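Local coordinates for protein putative branched-chain amino acid aminotransferase IlvE (Streptococcus mutans, PDB 4DQN) that probably catalyses the pyridoxal-phosphate-dependent transfer of the amino group between leucine, isoleucine or valine and 2-oxoglutarate, at residues 173-181 / 192-202. Sequence-based numbering, arbitrary orientation.
Sequences QDDYDRAAP and NYAASLLPGKV
Arg178 O accepts a bond from a bridging water at 3.1 Å, which also bonds Asn192 OD1, and receives a CA-H...O contact from Asn192, CA to O 3.5 Å. Asparagine suits this place because its amide works both ways, ND2 donating to Thr184 O while OD1 takes the water. A second water lies between Asp177 O and Ala195 O, the carbonyl that Pro199, having no N-H, leaves without its helical bond; Asp177 OD2 accepts from the backbone N of His182 of the second subunit. Between the two waters the small methyl of Ala195 lets the loop come close, its CB 3.8 Å from Arg178 O. A turn at chi3 (45°) helps bring Arg178 NH1 over the centre of the Tyr193 ring, the guanidinium plane steep to the ring rather than stacked on it; in this cation-pi contact CZ lies 4.9 Å from the centroid, only 6° off the normal. That ring's hydroxyl bonds Lys188 NZ, the lysine predicted to carry the cofactor, which is not attached here, so the arginine is probably second shell to the active site. Farther along, one face of Tyr176 rests on Pro199, Tyr176 CG 3.7 Å from Pro199 CB, while Leu198 CD2 and Val202 CG2 approach obliquely, an apolar bed for a flat ring. The loop from strand 168-172 thus folds back along helix 190-205, with Tyr213 of strand 211-214 touching Arg178, Ser196 and Pro199.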
loop_
_atom_site.group_PDB
_atom_site.type_symbol
_atom_site.label_atom_id
_atom_site.label_comp_id
_atom_site.label_asym_id
_atom_site.label_seq_id
_atom_site.Cartn_x
_atom_site.Cartn_y
_atom_site.Cartn_z
ATOM N N GLN A 173 -14.589 -14.005 -4.920
ATOM C CA GLN A 173 -14.922 -13.027 -5.959
ATOM C C GLN A 173 -13.689 -12.777 -6.817
ATOM O O GLN A 173 -12.812 -11.997 -6.444
ATOM C CB GLN A 173 -15.445 -11.714 -5.334
ATOM C CG GLN A 173 -15.966 -10.666 -6.338
ATOM C CD GLN A 173 -17.256 -11.085 -7.036
ATOM O OE1 GLN A 173 -18.054 -11.843 -6.483
ATOM N NE2 GLN A 173 -17.463 -10.594 -8.258
ATOM N N ASP A 174 -13.641 -13.432 -7.977
ATOM C CA ASP A 174 -12.404 -13.568 -8.756
ATOM C C ASP A 174 -11.861 -12.310 -9.446
ATOM O O ASP A 174 -10.731 -12.325 -9.938
ATOM C CB ASP A 174 -12.542 -14.707 -9.775
ATOM C CG ASP A 174 -12.509 -16.065 -9.122
ATOM O OD1 ASP A 174 -11.430 -16.421 -8.606
ATOM O OD2 ASP A 174 -13.543 -16.771 -9.114
ATOM N N ASP A 175 -12.642 -11.232 -9.484
ATOM C CA ASP A 175 -12.158 -9.990 -10.103
ATOM C C ASP A 175 -11.474 -9.001 -9.129
ATOM O O ASP A 175 -11.351 -7.812 -9.436
ATOM C CB ASP A 175 -13.270 -9.293 -10.906
ATOM C CG ASP A 175 -14.559 -9.134 -10.118
ATOM O OD1 ASP A 175 -14.768 -9.898 -9.147
ATOM O OD2 ASP A 175 -15.378 -8.261 -10.485
ATOM N N TYR A 176 -11.025 -9.490 -7.967
ATOM C CA TYR A 176 -10.179 -8.690 -7.056
ATOM C C TYR A 176 -9.009 -9.506 -6.500
ATOM O O TYR A 176 -9.167 -10.677 -6.139
ATOM C CB TYR A 176 -10.988 -8.089 -5.889
ATOM C CG TYR A 176 -12.145 -7.217 -6.313
ATOM C CD1 TYR A 176 -13.436 -7.719 -6.340
ATOM C CD2 TYR A 176 -11.947 -5.892 -6.697
ATOM C CE1 TYR A 176 -14.501 -6.937 -6.728
ATOM C CE2 TYR A 176 -13.013 -5.096 -7.085
ATOM C CZ TYR A 176 -14.287 -5.631 -7.102
ATOM O OH TYR A 176 -15.365 -4.864 -7.488
ATOM N N ASP A 177 -7.833 -8.887 -6.444
ATOM C CA ASP A 177 -6.685 -9.497 -5.775
ATOM C C ASP A 177 -6.248 -8.599 -4.626
ATOM O O ASP A 177 -6.219 -7.374 -4.773
ATOM C CB ASP A 177 -5.504 -9.667 -6.747
ATOM C CG ASP A 177 -5.839 -10.544 -7.949
ATOM O OD1 ASP A 177 -6.448 -11.627 -7.764
ATOM O OD2 ASP A 177 -5.471 -10.144 -9.081
ATOM N N ARG A 178 -5.899 -9.185 -3.482
ATOM C CA ARG A 178 -5.337 -8.368 -2.410
ATOM C C ARG A 178 -3.821 -8.205 -2.596
ATOM O O ARG A 178 -3.212 -7.299 -2.029
ATOM C CB ARG A 178 -5.680 -8.921 -1.023
ATOM C CG ARG A 178 -5.048 -10.244 -0.669
ATOM C CD ARG A 178 -4.671 -10.238 0.817
ATOM N NE ARG A 178 -5.756 -9.691 1.635
ATOM C CZ ARG A 178 -5.580 -9.070 2.802
ATOM N NH1 ARG A 178 -4.356 -8.906 3.295
ATOM N NH2 ARG A 178 -6.633 -8.605 3.473
ATOM N N ALA A 179 -3.228 -9.072 -3.412
ATOM C CA ALA A 179 -1.786 -9.025 -3.666
ATOM C C ALA A 179 -1.408 -9.607 -5.030
ATOM O O ALA A 179 -2.130 -10.450 -5.585
ATOM C CB ALA A 179 -1.036 -9.750 -2.565
ATOM N N ALA A 180 -0.268 -9.151 -5.556
ATOM C CA ALA A 180 0.289 -9.643 -6.817
ATOM C C ALA A 180 1.041 -10.955 -6.585
ATOM O O ALA A 180 1.402 -11.255 -5.442
ATOM C CB ALA A 180 1.228 -8.601 -7.392
ATOM N N PRO A 181 1.289 -11.737 -7.660
ATOM C CA PRO A 181 2.083 -12.969 -7.497
ATOM C C PRO A 181 3.485 -12.714 -6.930
ATOM O O PRO A 181 3.956 -13.490 -6.092
ATOM C CB PRO A 181 2.180 -13.518 -8.925
ATOM C CG PRO A 181 0.939 -13.002 -9.611
ATOM C CD PRO A 181 0.715 -11.622 -9.019
ATOM N N ASN A 192 -1.595 -4.129 0.975
ATOM C CA ASN A 192 -2.430 -5.312 0.791
ATOM C C ASN A 192 -3.831 -5.046 1.302
ATOM O O ASN A 192 -4.809 -5.516 0.729
ATOM C CB ASN A 192 -1.858 -6.520 1.551
ATOM C CG ASN A 192 -0.441 -6.859 1.133
ATOM O OD1 ASN A 192 0.018 -6.444 0.063
ATOM N ND2 ASN A 192 0.264 -7.623 1.978
ATOM N N TYR A 193 -3.924 -4.306 2.402
ATOM C CA TYR A 193 -5.219 -4.042 3.016
ATOM C C TYR A 193 -6.031 -3.024 2.225
ATOM O O TYR A 193 -7.257 -3.164 2.085
ATOM C CB TYR A 193 -5.038 -3.607 4.472
ATOM C CG TYR A 193 -4.626 -4.750 5.379
ATOM C CD1 TYR A 193 -3.302 -5.169 5.443
ATOM C CD2 TYR A 193 -5.559 -5.409 6.172
ATOM C CE1 TYR A 193 -2.915 -6.213 6.267
ATOM C CE2 TYR A 193 -5.178 -6.457 7.011
ATOM C CZ TYR A 193 -3.853 -6.852 7.045
ATOM O OH TYR A 193 -3.452 -7.888 7.877
ATOM N N ALA A 194 -5.356 -2.006 1.695
ATOM C CA ALA A 194 -6.025 -1.024 0.827
ATOM C C ALA A 194 -6.721 -1.697 -0.359
ATOM O O ALA A 194 -7.856 -1.352 -0.720
ATOM C CB ALA A 194 -5.018 0.039 0.328
ATOM N N ALA A 195 -6.025 -2.648 -0.973
ATOM C CA ALA A 195 -6.577 -3.393 -2.095
ATOM C C ALA A 195 -7.814 -4.191 -1.677
ATOM O O ALA A 195 -8.695 -4.453 -2.502
ATOM C CB ALA A 195 -5.517 -4.312 -2.689
ATOM N N SER A 196 -7.884 -4.560 -0.396
ATOM C CA SER A 196 -8.996 -5.364 0.124
ATOM C C SER A 196 -10.241 -4.550 0.521
ATOM O O SER A 196 -11.293 -5.132 0.810
ATOM C CB SER A 196 -8.534 -6.183 1.333
ATOM O OG SER A 196 -8.519 -5.377 2.505
ATOM N N LEU A 197 -10.142 -3.218 0.549
ATOM C CA LEU A 197 -11.278 -2.402 1.007
ATOM C C LEU A 197 -12.509 -2.552 0.103
ATOM O O LEU A 197 -13.623 -2.790 0.587
ATOM C CB LEU A 197 -10.884 -0.926 1.115
ATOM C CG LEU A 197 -9.918 -0.557 2.242
ATOM C CD1 LEU A 197 -9.437 0.887 2.083
ATOM C CD2 LEU A 197 -10.601 -0.756 3.578
ATOM N N LEU A 198 -12.312 -2.417 -1.206
ATOM C CA LEU A 198 -13.434 -2.511 -2.138
ATOM C C LEU A 198 -14.041 -3.925 -2.195
ATOM O O LEU A 198 -15.258 -4.065 -2.066
ATOM C CB LEU A 198 -13.051 -1.983 -3.533
ATOM C CG LEU A 198 -14.078 -1.988 -4.673
ATOM C CD1 LEU A 198 -15.350 -1.242 -4.273
ATOM C CD2 LEU A 198 -13.462 -1.366 -5.937
ATOM N N PRO A 199 -13.207 -4.976 -2.379
ATOM C CA PRO A 199 -13.836 -6.310 -2.357
ATOM C C PRO A 199 -14.512 -6.644 -1.028
ATOM O O PRO A 199 -15.557 -7.306 -1.034
ATOM C CB PRO A 199 -12.665 -7.275 -2.628
ATOM C CG PRO A 199 -11.396 -6.447 -2.479
ATOM C CD PRO A 199 -11.808 -5.044 -2.848
ATOM N N GLY A 200 -13.940 -6.188 0.085
ATOM C CA GLY A 200 -14.593 -6.335 1.373
ATOM C C GLY A 200 -16.002 -5.760 1.328
ATOM O O GLY A 200 -16.969 -6.425 1.706
ATOM N N LYS A 201 -16.117 -4.524 0.853
ATOM C CA LYS A 201 -17.416 -3.853 0.748
ATOM C C LYS A 201 -18.385 -4.650 -0.130
ATOM O O LYS A 201 -19.562 -4.804 0.205
ATOM C CB LYS A 201 -17.238 -2.432 0.192
ATOM C CG LYS A 201 -18.546 -1.660 -0.011
ATOM C CD LYS A 201 -18.259 -0.194 -0.347
ATOM C CE LYS A 201 -19.538 0.619 -0.529
ATOM N NZ LYS A 201 -20.251 0.249 -1.782
ATOM N N VAL A 202 -17.881 -5.151 -1.254
ATOM C CA VAL A 202 -18.671 -6.003 -2.146
ATOM C C VAL A 202 -19.212 -7.230 -1.406
ATOM O O VAL A 202 -20.407 -7.548 -1.502
ATOM C CB VAL A 202 -17.846 -6.451 -3.378
ATOM C CG1 VAL A 202 -18.637 -7.453 -4.229
ATOM C CG2 VAL A 202 -17.447 -5.237 -4.216
HETATM O O HOH W 1 -8.421 -5.609 -4.942
HETATM O O HOH W 2 -0.585 -5.632 -2.304
#